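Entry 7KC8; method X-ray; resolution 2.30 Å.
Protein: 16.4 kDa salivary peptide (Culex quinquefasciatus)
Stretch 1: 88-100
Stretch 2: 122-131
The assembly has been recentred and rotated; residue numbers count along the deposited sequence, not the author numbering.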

ATOM      1  N   LYS A  88      -8.680   0.281  -3.962  1.00 24.83           N
ATOM      2  CA  LYS A  88      -9.134   1.322  -4.869  1.00 27.11           C
ATOM      3  C   LYS A  88      -8.050   2.384  -4.951  1.00 23.60           C
ATOM      4  O   LYS A  88      -7.504   2.801  -3.926  1.00 27.13           O
ATOM      5  CB  LYS A  88     -10.451   1.922  -4.381  1.00 28.79           C
ATOM      6  CG  LYS A  88     -11.101   2.869  -5.345  1.00 23.15           C
ATOM      7  CD  LYS A  88     -12.442   3.339  -4.798  1.00 28.88           C
ATOM      8  N   VAL A  89      -7.690   2.772  -6.168  1.00 23.95           N
ATOM      9  CA  VAL A  89      -6.626   3.745  -6.402  1.00 26.16           C
ATOM     10  C   VAL A  89      -7.183   4.768  -7.375  1.00 28.82           C
ATOM     11  O   VAL A  89      -7.527   4.424  -8.514  1.00 30.00           O
ATOM     12  CB  VAL A  89      -5.346   3.088  -6.959  1.00 26.55           C
ATOM     13  CG1 VAL A  89      -4.273   4.124  -7.215  1.00 27.29           C
ATOM     14  CG2 VAL A  89      -4.825   2.026  -5.998  1.00 22.91           C
ATOM     15  N   GLU A  90      -7.305   6.010  -6.928  1.00 29.10           N
ATOM     16  CA  GLU A  90      -8.047   7.005  -7.692  1.00 30.77           C
ATOM     17  C   GLU A  90      -7.241   8.285  -7.852  1.00 31.01           C
ATOM     18  O   GLU A  90      -6.626   8.776  -6.905  1.00 31.21           O
ATOM     19  CB  GLU A  90      -9.378   7.306  -7.028  1.00 23.81           C
ATOM     20  CG  GLU A  90     -10.306   6.127  -6.977  1.00 24.74           C
ATOM     21  CD  GLU A  90     -10.853   5.764  -8.335  1.00 32.25           C
ATOM     22  OE1 GLU A  90     -10.609   6.501  -9.317  1.00 35.73           O
ATOM     23  OE2 GLU A  90     -11.542   4.731  -8.414  1.00 40.80           O
ATOM     24  N   GLN A  91      -7.275   8.837  -9.054  1.00 34.52           N
ATOM     25  CA  GLN A  91      -6.447   9.979  -9.398  1.00 29.84           C
ATOM     26  C   GLN A  91      -7.107  11.277  -8.977  1.00 35.84           C
ATOM     27  O   GLN A  91      -8.308  11.476  -9.181  1.00 28.64           O
ATOM     28  CB  GLN A  91      -6.188  10.008 -10.899  1.00 36.01           C
ATOM     29  CG  GLN A  91      -5.154  10.982 -11.303  1.00 34.17           C
ATOM     30  CD  GLN A  91      -4.640  10.722 -12.698  1.00 42.42           C
ATOM     31  OE1 GLN A  91      -3.438  10.808 -12.960  1.00 53.05           O
ATOM     32  NE2 GLN A  91      -5.548  10.400 -13.606  1.00 47.84           N
ATOM     33  N   LYS A  92      -6.307  12.161  -8.383  1.00 30.75           N
ATOM     34  CA  LYS A  92      -6.711  13.526  -8.074  1.00 28.37           C
ATOM     35  C   LYS A  92      -5.583  14.394  -8.610  1.00 30.59           C
ATOM     36  O   LYS A  92      -4.540  14.523  -7.961  1.00 31.49           O
ATOM     37  CB  LYS A  92      -6.924  13.709  -6.587  1.00 27.93           C
ATOM     38  CG  LYS A  92      -7.454  15.032  -6.189  1.00 26.38           C
ATOM     39  CD  LYS A  92      -7.946  14.991  -4.734  1.00 27.81           C
ATOM     40  CE  LYS A  92      -8.079  16.394  -4.173  1.00 20.88           C
ATOM     41  NZ  LYS A  92      -8.675  16.342  -2.842  1.00 18.77           N
ATOM     42  N   MET A  93      -5.793  14.965  -9.801  1.00 36.10           N
ATOM     43  CA  MET A  93      -4.734  15.586 -10.595  1.00 36.54           C
ATOM     44  C   MET A  93      -3.556  14.630 -10.707  1.00 35.20           C
ATOM     45  O   MET A  93      -3.711  13.514 -11.211  1.00 36.25           O
ATOM     46  CB  MET A  93      -4.289  16.935 -10.024  1.00 34.94           C
ATOM     47  CG  MET A  93      -5.131  18.118 -10.513  1.00 36.95           C
ATOM     48  N   ALA A  94      -2.384  15.045 -10.246  1.00 33.04           N
ATOM     49  CA  ALA A  94      -1.201  14.206 -10.355  1.00 36.12           C
ATOM     50  C   ALA A  94      -1.032  13.262  -9.187  1.00 36.61           C
ATOM     51  O   ALA A  94      -0.166  12.388  -9.247  1.00 39.89           O
ATOM     52  CB  ALA A  94       0.059  15.056 -10.453  1.00 38.33           C
ATOM     53  N   LEU A  95      -1.818  13.468  -8.136  1.00 34.04           N
ATOM     54  CA  LEU A  95      -1.737  12.668  -6.897  1.00 27.67           C
ATOM     55  C   LEU A  95      -2.861  11.641  -6.834  1.00 33.09           C
ATOM     56  O   LEU A  95      -3.742  11.665  -7.660  1.00 33.89           O
ATOM     57  CB  LEU A  95      -1.807  13.609  -5.706  1.00 26.24           C
ATOM     58  CG  LEU A  95      -0.697  14.636  -5.644  1.00 36.67           C
ATOM     59  CD1 LEU A  95      -0.814  15.451  -4.386  1.00 30.58           C
ATOM     60  CD2 LEU A  95       0.661  13.966  -5.742  1.00 33.69           C
ATOM     61  N   TYR A  96      -2.702  10.652  -5.967  1.00 28.16           N
ATOM     62  CA  TYR A  96      -3.679   9.592  -5.835  1.00 24.67           C
ATOM     63  C   TYR A  96      -4.081   9.435  -4.381  1.00 25.58           C
ATOM     64  O   TYR A  96      -3.314   9.748  -3.467  1.00 22.26           O
ATOM     65  CB  TYR A  96      -3.117   8.287  -6.377  1.00 26.74           C
ATOM     66  CG  TYR A  96      -2.716   8.423  -7.817  1.00 29.92           C
ATOM     67  CD1 TYR A  96      -1.466   8.890  -8.162  1.00 31.29           C
ATOM     68  CD2 TYR A  96      -3.603   8.106  -8.832  1.00 30.02           C
ATOM     69  CE1 TYR A  96      -1.105   9.038  -9.473  1.00 30.33           C
ATOM     70  CE2 TYR A  96      -3.249   8.247 -10.141  1.00 36.57           C
ATOM     71  CZ  TYR A  96      -1.999   8.720 -10.455  1.00 36.73           C
ATOM     72  OH  TYR A  96      -1.639   8.867 -11.769  1.00 48.14           O
ATOM     73  N   TRP A  97      -5.300   8.961  -4.172  1.00 26.58           N
ATOM     74  CA  TRP A  97      -5.658   8.393  -2.889  1.00 20.68           C
ATOM     75  C   TRP A  97      -5.973   6.918  -3.085  1.00 27.32           C
ATOM     76  O   TRP A  97      -6.375   6.487  -4.166  1.00 23.30           O
ATOM     77  CB  TRP A  97      -6.824   9.132  -2.231  1.00 18.76           C
ATOM     78  CG  TRP A  97      -8.051   9.315  -3.067  1.00 27.93           C
ATOM     79  CD1 TRP A  97      -8.367  10.402  -3.840  1.00 27.30           C
ATOM     80  CD2 TRP A  97      -9.162   8.419  -3.166  1.00 22.39           C
ATOM     81  NE1 TRP A  97      -9.590  10.218  -4.438  1.00 22.37           N
ATOM     82  CE2 TRP A  97     -10.106   9.016  -4.032  1.00 23.52           C
ATOM     83  CE3 TRP A  97      -9.448   7.167  -2.617  1.00 25.21           C
ATOM     84  CZ2 TRP A  97     -11.321   8.402  -4.358  1.00 25.39           C
ATOM     85  CZ3 TRP A  97     -10.661   6.556  -2.944  1.00 26.77           C
ATOM     86  CH2 TRP A  97     -11.578   7.180  -3.813  1.00 23.17           C
ATOM     87  N   ILE A  98      -5.731   6.147  -2.033  1.00 23.21           N
ATOM     88  CA  ILE A  98      -5.844   4.700  -2.052  1.00 22.98           C
ATOM     89  C   ILE A  98      -6.790   4.296  -0.939  1.00 26.12           C
ATOM     90  O   ILE A  98      -6.705   4.823   0.175  1.00 24.69           O
ATOM     91  CB  ILE A  98      -4.476   4.023  -1.858  1.00 24.39           C
ATOM     92  CG1 ILE A  98      -3.477   4.535  -2.899  1.00 25.50           C
ATOM     93  CG2 ILE A  98      -4.631   2.496  -1.921  1.00 21.49           C
ATOM     94  CD1 ILE A  98      -2.028   4.240  -2.541  1.00 21.24           C
ATOM     95  N   SER A  99      -7.664   3.339  -1.224  1.00 20.88           N
ATOM     96  CA  SER A  99      -8.624   2.903  -0.233  1.00 20.64           C
ATOM     97  C   SER A  99      -8.791   1.396  -0.296  1.00 24.91           C
ATOM     98  O   SER A  99      -8.906   0.820  -1.380  1.00 21.60           O
ATOM     99  CB  SER A  99      -9.971   3.571  -0.452  1.00 20.88           C
ATOM    100  OG  SER A  99     -10.889   3.104   0.500  1.00 28.25           O
ATOM    101  N   ASN A 100      -8.835   0.762   0.875  1.00 23.09           N
ATOM    102  CA  ASN A 100      -9.107  -0.666   0.923  1.00 27.03           C
ATOM    103  C   ASN A 100     -10.574  -0.929   0.607  1.00 24.49           C
ATOM    104  O   ASN A 100     -11.465  -0.374   1.247  1.00 25.72           O
ATOM    105  CB  ASN A 100      -8.752  -1.226   2.296  1.00 23.68           C
ATOM    106  CG  ASN A 100      -9.008  -2.709   2.390  1.00 25.93           C
ATOM    107  OD1 ASN A 100     -10.071  -3.149   2.845  1.00 26.19           O
ATOM    108  ND2 ASN A 100      -8.035  -3.496   1.927  1.00 25.35           N
TER
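Stretch 2 122-131: SCGDDLWEIQ

Stretch 1 is a hairpin: strand 88-92 turns through a type II' beta turn, Lys-92 to Leu-95, into strand 95-100. Stretch 2 enters as loop, makes a type I turn from Cys-123 to Asp-126 closed by Asp-126 N to Cys-123 O at 2.9 Å, and then extends into a strand that includes Trp-128. The N-to-C directions of strands 95-100 and 128-131 differ by 114°, with a closest axial approach of 5.0 Å, so the strands cross steeply; they pair at a single antiparallel bridge, Tyr-96 with Trp-128. Two hydrogen bonds define it: Tyr-96 N to Trp-128 O, 3.0 Å and 168° at the hydrogen, and Trp-128 N to Tyr-96 O, a short 2.5 Å and 164°. Tyr-96 CA and Trp-128 CA are 5.0 Å apart.

Leu-127, Tyr-96 and Trp-128 lose the most surface to the contact. Leu-127, extended at phi/psi -94/154, places CD1 3.6 Å from Leu-95 CD1 and CD2 3.9 Å from Trp-97 CB; its CA also lies 3.2 Å from Tyr-96 O in a CA-H...O contact. The Trp-128 ring receives Ile-98 over one face: Ile-98 CD1 is 3.7 Å from the five-membered ring centroid and 12° off the normal, the geometry of a CH-pi contact. Tyr-96 CB meets Ile-130 CD1 at 3.6 Å, and Val-89 CG1 reaches that same methyl, Ile-130 CD1, at 4.0 Å, so Ile-130 touches both strands of the hairpin.

The turn of stretch 2 makes contacts of its own with stretch 1. Lys-92, with all four chi angles t, carries NZ to Gly-124 O in a 2.6 Å hydrogen bond, while Trp-97 CE3 lies 3.8 Å from Cys-123 CB. Beyond the bridge, one water joins the backbones of the two stretches, donating to Ala-94 O (2.9 Å from the water O) and accepting from Ile-130 N (2.8 Å from the water O).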

ATOM      1  N   SER A 122     -13.689  11.397   3.534  1.00 35.07           N
ATOM      2  CA  SER A 122     -13.046  11.479   2.232  1.00 31.18           C
ATOM      3  C   SER A 122     -11.569  11.150   2.411  1.00 32.09           C
ATOM      4  O   SER A 122     -10.973  11.520   3.426  1.00 28.20           O
ATOM      5  CB  SER A 122     -13.232  12.880   1.638  1.00 25.75           C
ATOM      6  OG  SER A 122     -12.439  13.092   0.488  1.00 33.65           O
ATOM      7  N   CYS A 123     -10.993  10.433   1.446  1.00 25.75           N
ATOM      8  CA  CYS A 123      -9.550  10.237   1.395  1.00 26.45           C
ATOM      9  C   CYS A 123      -8.835  11.362   0.659  1.00 29.20           C
ATOM     10  O   CYS A 123      -7.604  11.338   0.569  1.00 28.58           O
ATOM     11  CB  CYS A 123      -9.194   8.907   0.708  1.00 26.76           C
ATOM     12  SG  CYS A 123     -10.063   7.448   1.340  1.00 30.11           S
ATOM     13  N   GLY A 124      -9.573  12.341   0.138  1.00 29.91           N
ATOM     14  CA  GLY A 124      -9.037  13.347  -0.767  1.00 22.99           C
ATOM     15  C   GLY A 124      -8.038  14.306  -0.161  1.00 26.26           C
ATOM     16  O   GLY A 124      -7.461  15.106  -0.903  1.00 26.18           O
ATOM     17  N   ASP A 125      -7.816  14.262   1.148  1.00 28.30           N
ATOM     18  CA  ASP A 125      -6.788  15.089   1.776  1.00 31.87           C
ATOM     19  C   ASP A 125      -5.609  14.256   2.247  1.00 30.52           C
ATOM     20  O   ASP A 125      -4.747  14.761   2.972  1.00 25.92           O
ATOM     21  CB  ASP A 125      -7.373  15.887   2.944  1.00 28.81           C
ATOM     22  CG  ASP A 125      -7.888  17.254   2.514  1.00 44.06           C
ATOM     23  OD1 ASP A 125      -7.051  18.106   2.137  1.00 59.26           O
ATOM     24  OD2 ASP A 125      -9.120  17.477   2.542  1.00 41.75           O
ATOM     25  N   ASP A 126      -5.557  12.985   1.853  1.00 25.64           N
ATOM     26  CA  ASP A 126      -4.511  12.065   2.282  1.00 24.91           C
ATOM     27  C   ASP A 126      -3.937  11.383   1.041  1.00 24.93           C
ATOM     28  O   ASP A 126      -4.114  10.182   0.823  1.00 18.70           O
ATOM     29  CB  ASP A 126      -5.057  11.068   3.278  1.00 26.20           C
ATOM     30  CG  ASP A 126      -5.300  11.692   4.622  1.00 27.02           C
ATOM     31  OD1 ASP A 126      -6.335  12.369   4.793  1.00 29.40           O
ATOM     32  OD2 ASP A 126      -4.446  11.500   5.508  1.00 28.40           O
ATOM     33  N   LEU A 127      -3.238  12.172   0.241  1.00 24.54           N
ATOM     34  CA  LEU A 127      -2.856  11.792  -1.102  1.00 25.41           C
ATOM     35  C   LEU A 127      -1.466  11.178  -1.138  1.00 25.45           C
ATOM     36  O   LEU A 127      -0.605  11.452  -0.299  1.00 24.64           O
ATOM     37  CB  LEU A 127      -2.906  13.000  -2.043  1.00 23.37           C
ATOM     38  CG  LEU A 127      -4.242  13.731  -2.153  1.00 24.18           C
ATOM     39  CD1 LEU A 127      -4.189  14.807  -3.239  1.00 26.44           C
ATOM     40  CD2 LEU A 127      -5.382  12.743  -2.427  1.00 23.54           C
ATOM     41  N   TRP A 128      -1.260  10.354  -2.146  1.00 25.39           N
ATOM     42  CA  TRP A 128      -0.021   9.639  -2.376  1.00 29.98           C
ATOM     43  C   TRP A 128       0.632  10.146  -3.649  1.00 28.12           C
ATOM     44  O   TRP A 128      -0.052  10.526  -4.601  1.00 31.03           O
ATOM     45  CB  TRP A 128      -0.289   8.147  -2.521  1.00 21.25           C
ATOM     46  CG  TRP A 128      -0.659   7.501  -1.257  1.00 25.22           C
ATOM     47  CD1 TRP A 128      -1.903   7.442  -0.681  1.00 21.18           C
ATOM     48  CD2 TRP A 128       0.225   6.805  -0.387  1.00 25.78           C
ATOM     49  NE1 TRP A 128      -1.840   6.735   0.505  1.00 24.27           N
ATOM     50  CE2 TRP A 128      -0.539   6.339   0.706  1.00 25.42           C
ATOM     51  CE3 TRP A 128       1.596   6.536  -0.420  1.00 22.41           C
ATOM     52  CZ2 TRP A 128       0.025   5.614   1.744  1.00 24.99           C
ATOM     53  CZ3 TRP A 128       2.152   5.828   0.613  1.00 23.55           C
ATOM     54  CH2 TRP A 128       1.369   5.359   1.676  1.00 24.28           C
ATOM     55  N   GLU A 129       1.955  10.119  -3.681  1.00 25.58           N
ATOM     56  CA  GLU A 129       2.691  10.321  -4.925  1.00 32.40           C
ATOM     57  C   GLU A 129       3.045   8.947  -5.480  1.00 30.76           C
ATOM     58  O   GLU A 129       3.741   8.167  -4.818  1.00 31.57           O
ATOM     59  CB  GLU A 129       3.943  11.173  -4.710  1.00 29.81           C
ATOM     60  N   ILE A 130       2.534   8.639  -6.667  1.00 28.01           N
ATOM     61  CA  ILE A 130       2.802   7.332  -7.325  1.00 30.86           C
ATOM     62  C   ILE A 130       3.686   7.588  -8.547  1.00 37.54           C
ATOM     63  O   ILE A 130       3.182   7.805  -9.620  1.00 35.08           O
ATOM     64  CB  ILE A 130       1.509   6.543  -7.611  1.00 30.48           C
ATOM     65  CG1 ILE A 130       0.614   6.483  -6.374  1.00 29.30           C
ATOM     66  CG2 ILE A 130       1.831   5.154  -8.114  1.00 28.29           C
ATOM     67  CD1 ILE A 130      -0.630   5.669  -6.529  1.00 22.10           C
ATOM     68  N   GLN A 131       4.988   7.589  -8.319  1.00 39.75           N
ATOM     69  CA  GLN A 131       6.004   7.887  -9.348  1.00 36.36           C
ATOM     70  C   GLN A 131       6.438   6.574  -9.991  1.00 35.66           C
ATOM     71  O   GLN A 131       6.934   5.722  -9.303  1.00 39.18           O
ATOM     72  CB  GLN A 131       7.103   8.726  -8.699  1.00 39.52           C
ATOM     73  CG  GLN A 131       8.406   8.797  -9.464  1.00 51.43           C
ATOM     74  CD  GLN A 131       8.962  10.192  -9.563  1.00 56.21           C
ATOM     75  OE1 GLN A 131       9.706  10.651  -8.708  1.00 55.29           O
ATOM     76  NE2 GLN A 131       8.595  10.877 -10.626  1.00 55.04           N
TER
HETATM   77  O   HOH W   1       2.054  10.819  -8.348  1.00 36.59           O